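Local structure of uncharacterized protein (Bombyx mori, 5AZ0) at residues 17-22 against 289-294; 58-63 against 282-287; 262-267 against 274-279. The protein is an aldo-keto reductase that probably uses a nicotinamide cofactor to reduce carbonyl compounds, built as an (α/β)8 barrel. All blocks are in the same frame, centred on the assembly; numbering follows the deposited sequence.

Interaction 1 (17-22 against 289-294)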
loop_
_atom_site.group_PDB
_atom_site.type_symbol
_atom_site.label_atom_id
_atom_site.label_comp_id
_atom_site.label_asym_id
_atom_site.label_seq_id
_atom_site.Cartn_x
_atom_site.Cartn_y
_atom_site.Cartn_z
ATOM N N ILE A 17 -10.095 -6.332 -6.582
ATOM C CA ILE A 17 -8.786 -6.207 -6.078
ATOM C C ILE A 17 -8.510 -7.350 -5.086
ATOM O O ILE A 17 -9.273 -7.531 -4.175
ATOM C CB ILE A 17 -8.564 -4.859 -5.428
ATOM C CG1 ILE A 17 -7.060 -4.707 -5.086
ATOM C CG2 ILE A 17 -9.425 -4.620 -4.191
ATOM C CD1 ILE A 17 -6.676 -3.263 -4.749
ATOM N N PRO A 18 -7.428 -8.112 -5.279
ATOM C CA PRO A 18 -7.140 -9.209 -4.333
ATOM C C PRO A 18 -6.812 -8.659 -2.969
ATOM O O PRO A 18 -6.032 -7.660 -2.848
ATOM C CB PRO A 18 -5.899 -9.912 -4.957
ATOM C CG PRO A 18 -6.001 -9.621 -6.438
ATOM C CD PRO A 18 -6.568 -8.197 -6.493
ATOM N N ALA A 19 -7.346 -9.339 -1.956
ATOM C CA ALA A 19 -7.294 -8.882 -0.549
ATOM C C ALA A 19 -5.946 -8.882 0.082
ATOM O O ALA A 19 -5.745 -8.310 1.170
ATOM C CB ALA A 19 -8.184 -9.714 0.265
ATOM N N LEU A 20 -4.984 -9.506 -0.599
ATOM C CA LEU A 20 -3.602 -9.469 -0.185
ATOM C C LEU A 20 -2.757 -9.128 -1.387
ATOM O O LEU A 20 -3.058 -9.551 -2.494
ATOM C CB LEU A 20 -3.254 -10.816 0.347
ATOM C CG LEU A 20 -1.919 -11.077 1.010
ATOM C CD1 LEU A 20 -1.988 -10.508 2.405
ATOM C CD2 LEU A 20 -1.752 -12.619 1.066
ATOM N N GLY A 21 -1.767 -8.274 -1.176
ATOM C CA GLY A 21 -0.830 -7.847 -2.211
ATOM C C GLY A 21 0.624 -7.990 -1.770
ATOM O O GLY A 21 0.927 -7.918 -0.565
ATOM N N TYR A 22 1.509 -8.191 -2.756
ATOM C CA TYR A 22 2.923 -8.359 -2.543
ATOM C C TYR A 22 3.610 -6.993 -2.554
ATOM O O TYR A 22 3.693 -6.336 -3.578
ATOM C CB TYR A 22 3.509 -9.347 -3.630
ATOM C CG TYR A 22 4.967 -9.665 -3.469
ATOM C CD1 TYR A 22 5.953 -8.815 -3.961
ATOM C CD2 TYR A 22 5.366 -10.819 -2.815
ATOM C CE1 TYR A 22 7.311 -9.122 -3.797
ATOM C CE2 TYR A 22 6.715 -11.119 -2.643
ATOM C CZ TYR A 22 7.665 -10.302 -3.152
ATOM O OH TYR A 22 8.969 -10.619 -2.890
ATOM N N SER A 289 -2.030 -17.680 3.958
ATOM C CA SER A 289 -2.815 -18.799 4.538
ATOM C C SER A 289 -3.614 -18.234 5.731
ATOM O O SER A 289 -3.386 -18.616 6.889
ATOM C CB SER A 289 -1.871 -19.958 4.916
ATOM O OG SER A 289 -0.828 -20.133 3.913
ATOM N N ILE A 290 -4.529 -17.294 5.403
ATOM C CA ILE A 290 -5.212 -16.459 6.389
ATOM C C ILE A 290 -6.681 -16.258 6.122
ATOM O O ILE A 290 -7.315 -15.391 6.734
ATOM C CB ILE A 290 -4.598 -15.058 6.477
ATOM C CG1 ILE A 290 -4.716 -14.326 5.135
ATOM C CG2 ILE A 290 -3.135 -15.101 6.904
ATOM C CD1 ILE A 290 -4.396 -12.863 5.176
ATOM N N PHE A 291 -7.237 -17.004 5.184
ATOM C CA PHE A 291 -8.595 -16.723 4.726
ATOM C C PHE A 291 -9.641 -17.767 5.188
ATOM O O PHE A 291 -10.837 -17.545 5.047
ATOM C CB PHE A 291 -8.573 -16.538 3.198
ATOM C CG PHE A 291 -7.643 -15.450 2.757
ATOM C CD1 PHE A 291 -7.949 -14.103 3.018
ATOM C CD2 PHE A 291 -6.445 -15.748 2.122
ATOM C CE1 PHE A 291 -7.077 -13.104 2.620
ATOM C CE2 PHE A 291 -5.581 -14.739 1.716
ATOM C CZ PHE A 291 -5.890 -13.422 1.978
ATOM N N ASP A 292 -9.172 -18.822 5.850
ATOM C CA ASP A 292 -9.975 -19.962 6.269
ATOM C C ASP A 292 -10.339 -19.921 7.772
ATOM O O ASP A 292 -10.527 -20.967 8.374
ATOM C CB ASP A 292 -9.178 -21.247 5.970
ATOM C CG ASP A 292 -7.860 -21.270 6.670
ATOM O OD1 ASP A 292 -7.544 -20.279 7.363
ATOM O OD2 ASP A 292 -7.103 -22.255 6.524
ATOM N N PHE A 293 -10.422 -18.748 8.397
ATOM C CA PHE A 293 -10.763 -18.698 9.821
ATOM C C PHE A 293 -11.487 -17.411 10.156
ATOM O O PHE A 293 -11.241 -16.402 9.536
ATOM C CB PHE A 293 -9.527 -18.991 10.716
ATOM C CG PHE A 293 -8.542 -17.847 10.883
ATOM C CD1 PHE A 293 -7.581 -17.574 9.904
ATOM C CD2 PHE A 293 -8.477 -17.119 12.085
ATOM C CE1 PHE A 293 -6.632 -16.574 10.097
ATOM C CE2 PHE A 293 -7.538 -16.091 12.278
ATOM C CZ PHE A 293 -6.627 -15.800 11.273
ATOM N N GLN A 294 -12.423 -17.485 11.092
ATOM C CA GLN A 294 -13.267 -16.370 11.490
ATOM C C GLN A 294 -12.883 -16.106 12.946
ATOM O O GLN A 294 -12.920 -17.027 13.759
ATOM C CB GLN A 294 -14.733 -16.776 11.326
ATOM C CG GLN A 294 -15.774 -15.668 11.512
ATOM C CD GLN A 294 -15.900 -14.727 10.308
ATOM O OE1 GLN A 294 -15.680 -15.128 9.154
ATOM N NE2 GLN A 294 -16.259 -13.467 10.572
#

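Interaction 2 (58-63 against 282-287). With ACT (acetate ion), chain K.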
loop_
_atom_site.group_PDB
_atom_site.type_symbol
_atom_site.label_atom_id
_atom_site.label_comp_id
_atom_site.label_asym_id
_atom_site.label_seq_id
_atom_site.Cartn_x
_atom_site.Cartn_y
_atom_site.Cartn_z
ATOM N N LEU A 58 9.023 -12.852 -5.249
ATOM C CA LEU A 58 7.882 -12.485 -6.165
ATOM C C LEU A 58 7.492 -13.592 -7.121
ATOM O O LEU A 58 6.274 -13.954 -7.303
ATOM C CB LEU A 58 8.145 -11.155 -6.905
ATOM C CG LEU A 58 7.102 -10.654 -7.934
ATOM C CD1 LEU A 58 5.686 -10.592 -7.391
ATOM C CD2 LEU A 58 7.563 -9.293 -8.403
ATOM N N SER A 59 8.524 -14.205 -7.704
ATOM C CA SER A 59 8.292 -15.293 -8.651
ATOM C C SER A 59 7.607 -16.418 -7.964
ATOM O O SER A 59 6.595 -16.988 -8.436
ATOM C CB SER A 59 9.669 -15.777 -9.283
ATOM O OG SER A 59 9.413 -16.918 -10.106
ATOM N N TYR A 60 8.133 -16.769 -6.795
ATOM C CA TYR A 60 7.474 -17.780 -5.931
ATOM C C TYR A 60 6.010 -17.365 -5.609
ATOM O O TYR A 60 5.030 -18.156 -5.770
ATOM C CB TYR A 60 8.355 -17.969 -4.626
ATOM C CG TYR A 60 7.728 -18.892 -3.606
ATOM C CD1 TYR A 60 7.729 -20.298 -3.777
ATOM C CD2 TYR A 60 7.041 -18.374 -2.481
ATOM C CE1 TYR A 60 7.110 -21.137 -2.836
ATOM C CE2 TYR A 60 6.421 -19.209 -1.558
ATOM C CZ TYR A 60 6.448 -20.581 -1.715
ATOM O OH TYR A 60 5.833 -21.358 -0.731
ATOM N N ALA A 61 5.838 -16.089 -5.197
ATOM C CA ALA A 61 4.439 -15.592 -4.837
ATOM C C ALA A 61 3.511 -15.812 -5.949
ATOM O O ALA A 61 2.405 -16.369 -5.771
ATOM C CB ALA A 61 4.463 -14.123 -4.453
ATOM N N ILE A 62 3.956 -15.449 -7.161
ATOM C CA ILE A 62 3.079 -15.699 -8.321
ATOM C C ILE A 62 2.814 -17.209 -8.569
ATOM O O ILE A 62 1.689 -17.608 -8.910
ATOM C CB ILE A 62 3.658 -14.977 -9.571
ATOM C CG1 ILE A 62 3.608 -13.445 -9.358
ATOM C CG2 ILE A 62 2.880 -15.328 -10.813
ATOM C CD1 ILE A 62 4.495 -12.598 -10.255
ATOM N N ASP A 63 3.856 -18.043 -8.421
ATOM C CA ASP A 63 3.702 -19.528 -8.580
ATOM C C ASP A 63 2.710 -20.023 -7.604
ATOM O O ASP A 63 1.831 -20.765 -8.002
ATOM C CB ASP A 63 5.016 -20.314 -8.339
ATOM C CG ASP A 63 6.083 -20.040 -9.396
ATOM O OD1 ASP A 63 5.725 -19.773 -10.541
ATOM O OD2 ASP A 63 7.272 -20.026 -9.090
ATOM N N SER A 282 8.979 -18.393 2.813
ATOM C CA SER A 282 8.104 -19.042 3.817
ATOM C C SER A 282 7.103 -17.981 4.363
ATOM O O SER A 282 5.966 -18.297 4.585
ATOM C CB SER A 282 8.905 -19.720 4.944
ATOM O OG SER A 282 9.974 -18.897 5.330
ATOM N N ARG A 283 7.554 -16.744 4.558
ATOM C CA ARG A 283 6.644 -15.643 4.957
ATOM C C ARG A 283 5.599 -15.330 3.895
ATOM O O ARG A 283 4.407 -15.229 4.190
ATOM C CB ARG A 283 7.459 -14.453 5.370
ATOM C CG ARG A 283 8.028 -14.680 6.773
ATOM C CD ARG A 283 9.127 -13.684 7.050
ATOM N NE ARG A 283 9.777 -13.835 8.349
ATOM C CZ ARG A 283 11.003 -13.382 8.642
ATOM N NH1 ARG A 283 11.770 -12.765 7.735
ATOM N NH2 ARG A 283 11.485 -13.560 9.864
ATOM N N VAL A 284 6.018 -15.366 2.636
ATOM C CA VAL A 284 5.093 -15.214 1.533
ATOM C C VAL A 284 4.023 -16.230 1.641
ATOM O O VAL A 284 2.839 -15.938 1.527
ATOM C CB VAL A 284 5.806 -15.362 0.179
ATOM C CG1 VAL A 284 4.854 -15.410 -0.974
ATOM C CG2 VAL A 284 6.751 -14.213 -0.016
ATOM N N LEU A 285 4.414 -17.463 1.859
ATOM C CA LEU A 285 3.403 -18.540 1.945
ATOM C C LEU A 285 2.472 -18.399 3.174
ATOM O O LEU A 285 1.252 -18.611 3.116
ATOM C CB LEU A 285 4.130 -19.899 2.009
ATOM C CG LEU A 285 3.249 -21.129 2.168
ATOM C CD1 LEU A 285 2.155 -21.149 1.131
ATOM C CD2 LEU A 285 4.099 -22.427 2.177
ATOM N N GLU A 286 3.115 -18.134 4.290
ATOM C CA GLU A 286 2.447 -17.979 5.623
ATOM C C GLU A 286 1.423 -16.814 5.535
ATOM O O GLU A 286 0.240 -17.034 5.799
ATOM C CB GLU A 286 3.529 -17.720 6.680
ATOM C CG GLU A 286 3.131 -17.736 8.166
ATOM C CD GLU A 286 4.123 -16.996 9.087
ATOM O OE1 GLU A 286 5.252 -16.689 8.678
ATOM O OE2 GLU A 286 3.786 -16.698 10.251
ATOM N N ASN A 287 1.859 -15.637 5.014
ATOM C CA ASN A 287 0.946 -14.473 4.819
ATOM C C ASN A 287 -0.293 -14.767 4.037
ATOM O O ASN A 287 -1.316 -14.142 4.302
ATOM C CB ASN A 287 1.669 -13.273 4.237
ATOM C CG ASN A 287 2.750 -12.794 5.137
ATOM O OD1 ASN A 287 2.738 -13.136 6.297
ATOM N ND2 ASN A 287 3.718 -12.064 4.623
HETATM C C ACT K . 11.585 -10.329 5.304
HETATM O O ACT K . 10.723 -10.676 6.152
HETATM O OXT ACT K . 12.156 -11.201 4.666
HETATM C CH3 ACT K . 11.928 -8.899 4.971
#

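Interaction 3 (262-267 against 274-279). With ACT (acetate ion), chain K.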
loop_
_atom_site.group_PDB
_atom_site.type_symbol
_atom_site.label_atom_id
_atom_site.label_comp_id
_atom_site.label_asym_id
_atom_site.label_seq_id
_atom_site.Cartn_x
_atom_site.Cartn_y
_atom_site.Cartn_z
ATOM N N VAL A 262 -2.674 -13.997 12.486
ATOM C CA VAL A 262 -3.755 -13.454 13.240
ATOM C C VAL A 262 -3.925 -11.989 12.851
ATOM O O VAL A 262 -5.003 -11.611 12.502
ATOM C CB VAL A 262 -3.556 -13.595 14.787
ATOM C CG1 VAL A 262 -4.603 -12.801 15.573
ATOM C CG2 VAL A 262 -3.684 -15.061 15.203
ATOM N N ASN A 263 -2.853 -11.244 12.961
ATOM C CA ASN A 263 -2.767 -9.858 12.491
ATOM C C ASN A 263 -3.351 -9.663 11.075
ATOM O O ASN A 263 -4.272 -8.864 10.909
ATOM C CB ASN A 263 -1.341 -9.392 12.576
ATOM C CG ASN A 263 -1.171 -7.897 12.432
ATOM O OD1 ASN A 263 -2.001 -7.165 11.829
ATOM N ND2 ASN A 263 -0.072 -7.421 12.929
ATOM N N LEU A 264 -2.906 -10.441 10.078
ATOM C CA LEU A 264 -3.451 -10.264 8.717
ATOM C C LEU A 264 -4.887 -10.662 8.593
ATOM O O LEU A 264 -5.682 -10.036 7.852
ATOM C CB LEU A 264 -2.623 -10.976 7.623
ATOM C CG LEU A 264 -1.208 -10.461 7.494
ATOM C CD1 LEU A 264 -0.484 -11.119 6.277
ATOM C CD2 LEU A 264 -1.124 -8.952 7.424
ATOM N N GLY A 265 -5.251 -11.739 9.260
ATOM C CA GLY A 265 -6.621 -12.167 9.198
ATOM C C GLY A 265 -7.614 -11.199 9.843
ATOM O O GLY A 265 -8.748 -11.069 9.395
ATOM N N TYR A 266 -7.164 -10.522 10.880
ATOM C CA TYR A 266 -7.942 -9.492 11.564
ATOM C C TYR A 266 -8.256 -8.324 10.562
ATOM O O TYR A 266 -9.448 -7.962 10.315
ATOM C CB TYR A 266 -7.144 -9.032 12.771
ATOM C CG TYR A 266 -7.815 -7.888 13.482
ATOM C CD1 TYR A 266 -9.083 -8.052 14.090
ATOM C CD2 TYR A 266 -7.228 -6.627 13.510
ATOM C CE1 TYR A 266 -9.721 -6.996 14.721
ATOM C CE2 TYR A 266 -7.845 -5.549 14.184
ATOM C CZ TYR A 266 -9.090 -5.744 14.803
ATOM O OH TYR A 266 -9.696 -4.682 15.453
ATOM N N LEU A 267 -7.198 -7.854 9.886
ATOM C CA LEU A 267 -7.343 -6.788 8.844
ATOM C C LEU A 267 -8.268 -7.253 7.776
ATOM O O LEU A 267 -9.194 -6.500 7.340
ATOM C CB LEU A 267 -5.996 -6.318 8.246
ATOM C CG LEU A 267 -5.090 -5.652 9.282
ATOM C CD1 LEU A 267 -3.692 -5.398 8.776
ATOM C CD2 LEU A 267 -5.664 -4.323 9.787
ATOM N N SER A 274 -4.422 -6.002 2.712
ATOM C CA SER A 274 -3.065 -5.879 3.273
ATOM C C SER A 274 -1.976 -6.028 2.215
ATOM O O SER A 274 -2.084 -6.899 1.346
ATOM C CB SER A 274 -2.821 -6.966 4.290
ATOM O OG SER A 274 -3.521 -6.583 5.471
ATOM N N ILE A 275 -0.919 -5.238 2.374
ATOM C CA ILE A 275 0.292 -5.261 1.579
ATOM C C ILE A 275 1.500 -5.474 2.498
ATOM O O ILE A 275 2.337 -4.585 2.709
ATOM C CB ILE A 275 0.594 -3.933 0.831
ATOM C CG1 ILE A 275 -0.601 -3.371 0.081
ATOM C CG2 ILE A 275 1.768 -4.135 -0.151
ATOM C CD1 ILE A 275 -1.252 -4.273 -0.900
ATOM N N PRO A 276 1.627 -6.680 3.037
ATOM C CA PRO A 276 2.888 -6.990 3.702
ATOM C C PRO A 276 4.091 -6.992 2.745
ATOM O O PRO A 276 3.923 -7.273 1.565
ATOM C CB PRO A 276 2.677 -8.385 4.211
ATOM C CG PRO A 276 1.717 -8.974 3.233
ATOM C CD PRO A 276 0.763 -7.860 2.881
ATOM N N LYS A 277 5.253 -6.621 3.276
ATOM C CA LYS A 277 6.486 -6.707 2.552
ATOM C C LYS A 277 7.379 -7.765 3.192
ATOM O O LYS A 277 7.676 -7.687 4.388
ATOM C CB LYS A 277 7.219 -5.383 2.500
ATOM C CG LYS A 277 8.414 -5.513 1.530
ATOM C CD LYS A 277 9.673 -4.899 2.065
ATOM C CE LYS A 277 10.328 -5.732 3.091
ATOM N NZ LYS A 277 10.995 -4.792 4.021
ATOM N N THR A 278 7.814 -8.736 2.391
ATOM C CA THR A 278 8.830 -9.719 2.821
ATOM C C THR A 278 9.622 -10.168 1.606
ATOM O O THR A 278 9.128 -10.104 0.508
ATOM C CB THR A 278 8.165 -10.930 3.500
ATOM O OG1 THR A 278 9.166 -11.844 3.968
ATOM C CG2 THR A 278 7.190 -11.658 2.560
ATOM N N VAL A 279 10.857 -10.630 1.809
ATOM C CA VAL A 279 11.677 -11.214 0.746
ATOM C C VAL A 279 11.965 -12.680 1.066
ATOM O O VAL A 279 12.858 -13.269 0.462
ATOM C CB VAL A 279 12.988 -10.406 0.498
ATOM C CG1 VAL A 279 12.695 -8.954 0.199
ATOM C CG2 VAL A 279 13.942 -10.465 1.689
HETATM C C ACT K . 11.585 -10.329 5.304
HETATM O O ACT K . 10.723 -10.676 6.152
HETATM O OXT ACT K . 12.156 -11.201 4.666
HETATM C CH3 ACT K . 11.928 -8.899 4.971
HETATM O O HOH W 1 -4.959 -8.963 5.369
#

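Interaction 1 (17-22 against 289-294)
Phe291 pushes its ring edge against Leu20: Phe291 CZ, at the far end of the ring, lies 4.0 Å from Leu20 CB, which sits near the ring plane, so the methylene meets the rim of the aromatic and not its face. Beside it, Ala19 CB approaches the same ring obliquely, 4.3 Å from Phe291 CE1. The Phe291 ring reaches this spot because CG stands beside its own backbone N and anti to the carbonyl carbon (chi1 -57°). From its own segment, the preceding Ile290 lays CG1 over the middle of one face of that ring, 3.4 Å above the plane, which limits how the ring can turn. Ile290 also makes a second, looser contact across the pair, its CD1 4.4 Å from Leu20 CD1. Leu20 sends CG anti to the backbone N (chi1 -173°), which carries its branch toward Ile290 while CB stays at the Phe291 edge. The contact is wholly apolar and small, burying 138 Å² between backbones whose CA atoms come no closer than 9.5 Å, at Ala19 and Phe291. Tyr268 stacks edge-to-face with Phe291, and Lys257 holds the loop by bonding Ser289 O and pairing with Asp292. The loop 289-294, between helices 281-287 and 297-304, thus packs beside helix 259-269 against the turn joining hairpin strand 16-18 to the first barrel strand, 22-23.

Interaction 2 (58-63 against 282-287)
Val284 and Tyr60 pass alongside each other, pointing opposite ways, and Val284 CG1 does most of the touching. It sits 3.7 Å from Ala61 CB and 4.0 Å from Tyr60 CD2, near the plane of the ring and at its edge; CG1 reaches this position by standing anti to its backbone N (chi1 172°). Further along the same edge the phenol oxygen rides on Leu285, with Tyr60 OH 3.5 Å from CB and 3.6 Å from CD2 of that leucine, a polar atom laid against aliphatic carbon.

Behind this first shell stands Tyr66, which touches Ala61 and gives its OH to a hydrogen bond with Val284 O, while Tyr22 packs on both Ala61 and Val284. Arg283 points the other way, its extended chain bringing NH1 to a bound acetate oxygen in a weak bond (Arg283 NH1 to acetate O 2.8 Å, N-H...O angle 120°).

The two segments run in the same general direction, with axes 9.8 Å apart at closest approach and inclined at 34°. They belong to helices 51-64 and 281-287, the first and last main helices of the barrel's outer layer, which become neighbours where the barrel closes, outside strand 22-23.

Interaction 3 (262-267 against 274-279)
The hydroxyl of Ser274 is lodged among leucine carbons, yet reaches the backbone of the facing helix through a single water. Ser274 OG lies 3.5 Å from Leu267 CD1 and 3.9 Å from Leu264 CD2, so the two leucines border it with methyl groups. The water lies 2.8 Å from Ser274 OG and donates to Leu264 O at the same distance of 2.8 Å, giving the buried hydroxyl a polar partner and tying it to a helix carbonyl. Both leucines hold CG beside the backbone N and anti to the carbonyl carbon (chi1 -62° for Leu264), which sends their branches toward the strand. The other methyl of Leu264 reaches two residues further along the strand's continuation, CD1 resting 4.3 Å from Pro276 CG.

Beyond Pro276 the chain moves away from helix 259-269 and meets an acetate, probably from the crystallisation liquor. Val279 N bonds ACT OXT at 3.2 Å with an N-H...O angle of 160°, and Thr278 OG1 makes a weak bond to ACT O at 2.9 Å; Thr280 OG1 adds another. In related aldo-keto reductases the segment after the last barrel strand, with a lysine and an arginine like Lys277 and Arg283, receives the 2'-phosphate of NADPH, and the acetate is consistent with an anion site of that kind.

Ser274 lies on the last barrel strand, 273-274, and helix 259-269 lies over its outer side; Leu264 also touches Asn287 of helix 281-287 and Ile290 in the loop beyond.

From the N terminus, the chain passes through 17-22 into the first barrel strand, then 58-63 in the first main helix, and meets their partners only late in its course. Interaction 1 closes the longest loop, interaction 2 is nested within it, and interaction 3, a short local closure, is nested within both; none cross. All three lie around the closure of the barrel, where strand 22-23 and helix 51-64 come beside strand 273-274 and helix 281-287. Between interactions 1 and 3 the backbones meet directly, with Ala19 and Gly21 probably hydrogen-bonded to Ser274. Leu20 packs against Asn287 O between interactions 1 and 2, Val284 against Thr278 between interactions 2 and 3, which share the acetate.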